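Local coordinates for membrane lipoprotein family protein (Aeropyrum pernix, PDB 4PEV) that binds adenosine and is probably the membrane-anchored solute-binding lipoprotein of an ABC transporter for nucleosides, at residues G253-G256 and L257-G261; A343-A346 and A347-Q351. One frame throughout, in Å; residues are numbered along the deposited sequence.

Contact 1: G253-G256 and L257-G261; sequences GVAG and LTHVG. With ADN (adenosine), chain F.
The H259 imidazole lies between two pieces of the backbone that leads up to it. G253 covers one face: its CA stands 3.6 Å from the centroid of the H259 ring, close to the normal, a CH-pi contact, and the G253 carbonyl continues over the same face. G256 O lies over the opposite face, 3.5 Å from H259 CG. At the edge, near the ring plane, come A255 CA and O5' of adenosine. H259 CG sits between its own backbone N and carbonyl carbon (chi1 72°), which folds the ring back over the turn and brings ND1 to accept a bond from A255 N (3.1 Å), the donor 30° out of the ring plane. NE2 is weakly bonded to Q285, and the ring meets F263 edge-to-face. H259 N in turn bonds G256 O at 3.2 Å, coming from above the carbonyl plane. A255 to T258 form a type II' turn, with G256 at positive phi and a weak bond from T258 N to A255 O (3.0 Å). A255 CB packs on T258 CB at 3.6 Å, while T258 OG1 turns to R229 O. An alanine in place of H259 is likely to leave A255 N without its acceptor and the turn less firmly set beneath the ligand. G256 N donates to adenosine O5' at 2.7 Å, and D282, D142 and K299 also hydrogen-bond the nucleoside. This is the strand-to-helix turn of a beta-alpha-beta unit, strand 248-254 into helix 258-271, presenting a backbone N-H to ligand as in periplasmic-binding-protein folds.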
ATOM      1  N   GLY C 253       4.292   0.344  -7.316  1.00 26.94           N
ATOM      2  CA  GLY C 253       3.473  -0.867  -7.217  1.00 27.10           C
ATOM      3  C   GLY C 253       2.292  -0.715  -6.294  1.00 26.57           C
ATOM      4  O   GLY C 253       2.449  -0.729  -5.092  1.00 26.84           O
ATOM      5  N   VAL C 254       1.100  -0.576  -6.855  1.00 27.36           N
ATOM      6  CA  VAL C 254      -0.099  -0.374  -6.044  1.00 27.81           C
ATOM      7  C   VAL C 254      -1.159  -1.459  -6.325  1.00 27.05           C
ATOM      8  O   VAL C 254      -2.354  -1.178  -6.404  1.00 26.61           O
ATOM      9  CB  VAL C 254      -0.707   1.034  -6.262  1.00 28.50           C
ATOM     10  CG1 VAL C 254      -1.544   1.430  -5.058  1.00 29.80           C
ATOM     11  CG2 VAL C 254       0.373   2.081  -6.491  1.00 28.88           C
ATOM     12  N   ALA C 255      -0.723  -2.711  -6.393  1.00 25.88           N
ATOM     13  CA  ALA C 255      -1.577  -3.795  -6.869  1.00 24.90           C
ATOM     14  C   ALA C 255      -1.407  -5.136  -6.137  1.00 23.69           C
ATOM     15  O   ALA C 255      -1.652  -6.195  -6.719  1.00 23.82           O
ATOM     16  CB  ALA C 255      -1.332  -3.981  -8.357  1.00 25.40           C
ATOM     17  N   GLY C 256      -1.022  -5.106  -4.865  1.00 22.50           N
ATOM     18  CA  GLY C 256      -0.735  -6.347  -4.135  1.00 22.40           C
ATOM     19  C   GLY C 256       0.177  -7.310  -4.902  1.00 22.14           C
ATOM     20  O   GLY C 256       1.219  -6.926  -5.450  1.00 21.70           O
ATOM     21  N   LEU C 257      -0.236  -8.564  -4.967  1.00 21.80           N
ATOM     22  CA  LEU C 257       0.548  -9.585  -5.628  1.00 22.15           C
ATOM     23  C   LEU C 257       0.781  -9.236  -7.096  1.00 22.89           C
ATOM     24  O   LEU C 257       1.830  -9.573  -7.661  1.00 22.76           O
ATOM     25  CB  LEU C 257      -0.168 -10.948  -5.524  1.00 21.82           C
ATOM     26  CG  LEU C 257       0.475 -12.127  -6.273  1.00 21.45           C
ATOM     27  CD1 LEU C 257       1.926 -12.337  -5.845  1.00 21.20           C
ATOM     28  CD2 LEU C 257      -0.324 -13.400  -6.093  1.00 21.10           C
ATOM     29  N   THR C 258      -0.206  -8.585  -7.709  1.00 23.07           N
ATOM     30  CA  THR C 258      -0.142  -8.268  -9.124  1.00 24.19           C
ATOM     31  C   THR C 258       1.154  -7.566  -9.479  1.00 23.93           C
ATOM     32  O   THR C 258       1.771  -7.882 -10.485  1.00 23.59           O
ATOM     33  CB  THR C 258      -1.329  -7.389  -9.592  1.00 25.56           C
ATOM     34  OG1 THR C 258      -2.571  -7.982  -9.193  1.00 25.66           O
ATOM     35  CG2 THR C 258      -1.327  -7.223 -11.114  1.00 25.49           C
ATOM     36  N   HIS C 259       1.596  -6.626  -8.654  1.00 25.47           N
ATOM     37  CA  HIS C 259       2.792  -5.864  -9.029  1.00 25.47           C
ATOM     38  C   HIS C 259       4.098  -6.559  -8.694  1.00 25.42           C
ATOM     39  O   HIS C 259       5.142  -5.938  -8.801  1.00 26.31           O
ATOM     40  CB  HIS C 259       2.773  -4.428  -8.499  1.00 25.09           C
ATOM     41  CG  HIS C 259       2.987  -4.304  -7.030  1.00 25.85           C
ATOM     42  ND1 HIS C 259       1.945  -4.203  -6.146  1.00 26.08           N
ATOM     43  CD2 HIS C 259       4.115  -4.207  -6.291  1.00 27.03           C
ATOM     44  CE1 HIS C 259       2.416  -4.059  -4.920  1.00 26.59           C
ATOM     45  NE2 HIS C 259       3.731  -4.061  -4.978  1.00 26.57           N
ATOM     46  N   VAL C 260       4.062  -7.829  -8.291  1.00 25.20           N
ATOM     47  CA  VAL C 260       5.294  -8.602  -8.276  1.00 25.46           C
ATOM     48  C   VAL C 260       5.695  -8.847  -9.723  1.00 26.15           C
ATOM     49  O   VAL C 260       6.873  -8.845 -10.043  1.00 28.87           O
ATOM     50  CB  VAL C 260       5.177  -9.923  -7.508  1.00 25.26           C
ATOM     51  CG1 VAL C 260       6.368 -10.835  -7.811  1.00 24.87           C
ATOM     52  CG2 VAL C 260       5.090  -9.639  -6.014  1.00 25.10           C
ATOM     53  N   GLY C 261       4.718  -9.035 -10.604  1.00 26.28           N
ATOM     54  CA  GLY C 261       4.990  -9.091 -12.036  1.00 25.66           C
ATOM     55  C   GLY C 261       5.617  -7.799 -12.510  1.00 25.74           C
ATOM     56  O   GLY C 261       6.543  -7.802 -13.309  1.00 26.50           O
TER
HETATM   57  O5' ADN F 501      -0.877  -3.214  -2.900  1.00 24.76           O
HETATM   58  C5' ADN F 501      -1.407  -1.876  -2.974  1.00 24.46           C
HETATM   59  C4' ADN F 501      -2.743  -1.656  -2.258  1.00 25.00           C
HETATM   60  O4' ADN F 501      -3.805  -2.399  -2.861  1.00 25.17           O
HETATM   61  C3' ADN F 501      -2.814  -2.040  -0.783  1.00 25.42           C
HETATM   62  O3' ADN F 501      -2.234  -1.044   0.067  1.00 24.73           O
HETATM   63  C2' ADN F 501      -4.313  -2.227  -0.573  1.00 25.15           C
HETATM   64  O2' ADN F 501      -5.009  -0.996  -0.336  1.00 24.87           O
HETATM   65  C1' ADN F 501      -4.760  -2.810  -1.888  1.00 25.20           C
HETATM   66  N9  ADN F 501      -4.768  -4.285  -1.843  1.00 26.41           N
HETATM   67  C8  ADN F 501      -3.710  -5.119  -1.979  1.00 26.73           C
HETATM   68  N7  ADN F 501      -4.094  -6.421  -1.899  1.00 27.31           N
HETATM   69  C5  ADN F 501      -5.432  -6.413  -1.715  1.00 28.16           C
HETATM   70  C6  ADN F 501      -6.501  -7.419  -1.542  1.00 28.08           C
HETATM   71  N6  ADN F 501      -6.194  -8.730  -1.550  1.00 28.70           N
HETATM   72  N1  ADN F 501      -7.774  -6.988  -1.366  1.00 28.31           N
HETATM   73  C2  ADN F 501      -8.097  -5.677  -1.344  1.00 27.77           C
HETATM   74  N3  ADN F 501      -7.182  -4.710  -1.492  1.00 28.04           N
HETATM   75  C4  ADN F 501      -5.867  -5.006  -1.673  1.00 27.80           C

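Contact 2: A343-A346 and A347-Q351; sequences AEIA and AETGQ
T349 folds back on I345, four residues earlier. From the T349 backbone, CB comes first to the carbonyl of I345, 3.2 Å from I345 O, with A346 O slightly farther away. OG1 lies anti to the T349 carbonyl carbon and beside its backbone N (chi1 -66°), which carries the hydroxyl back along the helix to donate to I345 O at 2.8 Å. The donor stands 44° above the carbonyl plane. On its flank OG1 also meets the I345 side chain, 4.0 Å from CG2, and the two side chains run side by side in the same direction. T349 N adds a weak bond to I345 O, so one residue supplies both donors to this carbonyl. In the turn before, A347 N and E348 N make regular helical bonds to A343 O and E344 O, and E348 CG lies beside the E344 carbonyl. Beyond T349 the chain turns at G350, with positive phi, in a Schellman motif: G350 N bonds A347 O, and Q351 N reaches A346 O weakly at 3.0 Å. A343 and A346 rest on W287, on the buried side of the helix. The E344 and E348 carboxylates, 6.2 Å apart at OE1, lie on the exposed side and would probably repel only mildly. The T349 hydroxyl thus backs up a weak helical bond at I345 O, while the reversing backbone supplies donors to the A346 and A347 carbonyls.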
ATOM      1  N   ALA C 343      14.028  -7.801   5.169  1.00 31.03           N
ATOM      2  CA  ALA C 343      15.062  -8.630   4.561  1.00 31.32           C
ATOM      3  C   ALA C 343      15.418  -9.817   5.470  1.00 32.47           C
ATOM      4  O   ALA C 343      15.604 -10.928   4.979  1.00 34.03           O
ATOM      5  CB  ALA C 343      16.292  -7.790   4.236  1.00 31.62           C
ATOM      6  N   GLU C 344      15.500  -9.580   6.781  1.00 33.79           N
ATOM      7  CA  GLU C 344      15.673 -10.649   7.783  1.00 35.32           C
ATOM      8  C   GLU C 344      14.528 -11.661   7.680  1.00 34.84           C
ATOM      9  O   GLU C 344      14.760 -12.861   7.626  1.00 34.48           O
ATOM     10  CB  GLU C 344      15.740 -10.074   9.218  1.00 38.36           C
ATOM     11  CG  GLU C 344      17.039  -9.310   9.539  1.00 41.95           C
ATOM     12  CD  GLU C 344      16.974  -8.378  10.769  1.00 44.27           C
ATOM     13  OE1 GLU C 344      16.006  -8.455  11.567  1.00 46.33           O
ATOM     14  OE2 GLU C 344      17.923  -7.565  10.949  1.00 43.57           O
ATOM     15  N   ILE C 345      13.293 -11.179   7.643  1.00 33.38           N
ATOM     16  CA  ILE C 345      12.149 -12.066   7.453  1.00 33.16           C
ATOM     17  C   ILE C 345      12.305 -12.991   6.229  1.00 32.90           C
ATOM     18  O   ILE C 345      12.158 -14.204   6.351  1.00 32.49           O
ATOM     19  CB  ILE C 345      10.839 -11.255   7.339  1.00 32.64           C
ATOM     20  CG1 ILE C 345      10.420 -10.776   8.718  1.00 32.78           C
ATOM     21  CG2 ILE C 345       9.716 -12.083   6.723  1.00 32.75           C
ATOM     22  CD1 ILE C 345       9.416  -9.648   8.688  1.00 33.03           C
ATOM     23  N   ALA C 346      12.591 -12.415   5.063  1.00 32.96           N
ATOM     24  CA  ALA C 346      12.705 -13.182   3.814  1.00 33.26           C
ATOM     25  C   ALA C 346      13.947 -14.067   3.819  1.00 35.07           C
ATOM     26  O   ALA C 346      13.966 -15.121   3.189  1.00 35.55           O
ATOM     27  CB  ALA C 346      12.724 -12.257   2.601  1.00 32.80           C
ATOM     28  N   ALA C 347      14.988 -13.639   4.523  1.00 37.52           N
ATOM     29  CA  ALA C 347      16.155 -14.489   4.713  1.00 39.82           C
ATOM     30  C   ALA C 347      15.713 -15.733   5.460  1.00 39.64           C
ATOM     31  O   ALA C 347      15.719 -16.827   4.901  1.00 42.72           O
ATOM     32  CB  ALA C 347      17.259 -13.758   5.470  1.00 40.40           C
ATOM     33  N   GLU C 348      15.271 -15.564   6.701  1.00 40.38           N
ATOM     34  CA  GLU C 348      14.820 -16.710   7.493  1.00 41.77           C
ATOM     35  C   GLU C 348      13.555 -17.422   6.952  1.00 39.58           C
ATOM     36  O   GLU C 348      13.198 -18.494   7.444  1.00 41.33           O
ATOM     37  CB  GLU C 348      14.739 -16.374   9.004  1.00 44.25           C
ATOM     38  CG  GLU C 348      13.830 -15.232   9.458  1.00 46.91           C
ATOM     39  CD  GLU C 348      14.270 -14.599  10.787  1.00 48.15           C
ATOM     40  OE1 GLU C 348      15.490 -14.594  11.084  1.00 47.47           O
ATOM     41  OE2 GLU C 348      13.396 -14.096  11.535  1.00 49.90           O
ATOM     42  N   THR C 349      12.917 -16.862   5.927  1.00 37.57           N
ATOM     43  CA  THR C 349      11.868 -17.564   5.167  1.00 37.82           C
ATOM     44  C   THR C 349      12.414 -18.352   3.968  1.00 38.86           C
ATOM     45  O   THR C 349      11.678 -19.079   3.308  1.00 37.49           O
ATOM     46  CB  THR C 349      10.829 -16.564   4.642  1.00 37.32           C
ATOM     47  OG1 THR C 349      10.140 -15.990   5.752  1.00 37.92           O
ATOM     48  CG2 THR C 349       9.810 -17.231   3.752  1.00 39.59           C
ATOM     49  N   GLY C 350      13.697 -18.189   3.669  1.00 40.39           N
ATOM     50  CA  GLY C 350      14.273 -18.760   2.462  1.00 41.80           C
ATOM     51  C   GLY C 350      13.699 -18.251   1.142  1.00 42.54           C
ATOM     52  O   GLY C 350      13.885 -18.888   0.106  1.00 42.93           O
ATOM     53  N   GLN C 351      13.012 -17.113   1.146  1.00 43.11           N
ATOM     54  CA  GLN C 351      12.575 -16.522  -0.126  1.00 44.46           C
ATOM     55  C   GLN C 351      13.320 -15.211  -0.500  1.00 41.88           C
ATOM     56  O   GLN C 351      12.860 -14.439  -1.336  1.00 38.32           O
ATOM     57  CB  GLN C 351      11.046 -16.385  -0.166  1.00 46.53           C
ATOM     58  CG  GLN C 351      10.453 -15.380   0.794  1.00 48.84           C
ATOM     59  CD  GLN C 351       8.936 -15.277   0.664  1.00 50.38           C
ATOM     60  OE1 GLN C 351       8.377 -15.365  -0.436  1.00 50.89           O
ATOM     61  NE2 GLN C 351       8.267 -15.065   1.784  1.00 48.74           N
TER

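Contact 1 and contact 2 follow each other along the chain, the first near the start of helix 258-271 and the second near the end of helix 336-348. Their centres are 19 Å apart and their nearest atoms about 9 Å, so they do not touch. Loop residues bridge the gap: L67 meets V260 of contact 1 and Q351 of contact 2, while Q285 and Y288 contact the first and W287 packs against the second. Of the two, contact 1 reaches adenosine: V254, A255, G256 and H259 line the pocket, and G256 lies close to F230 and D282. The Q351 side chain stays about 12 Å from that of ligand-binding N70, so contact 2 lies away from it.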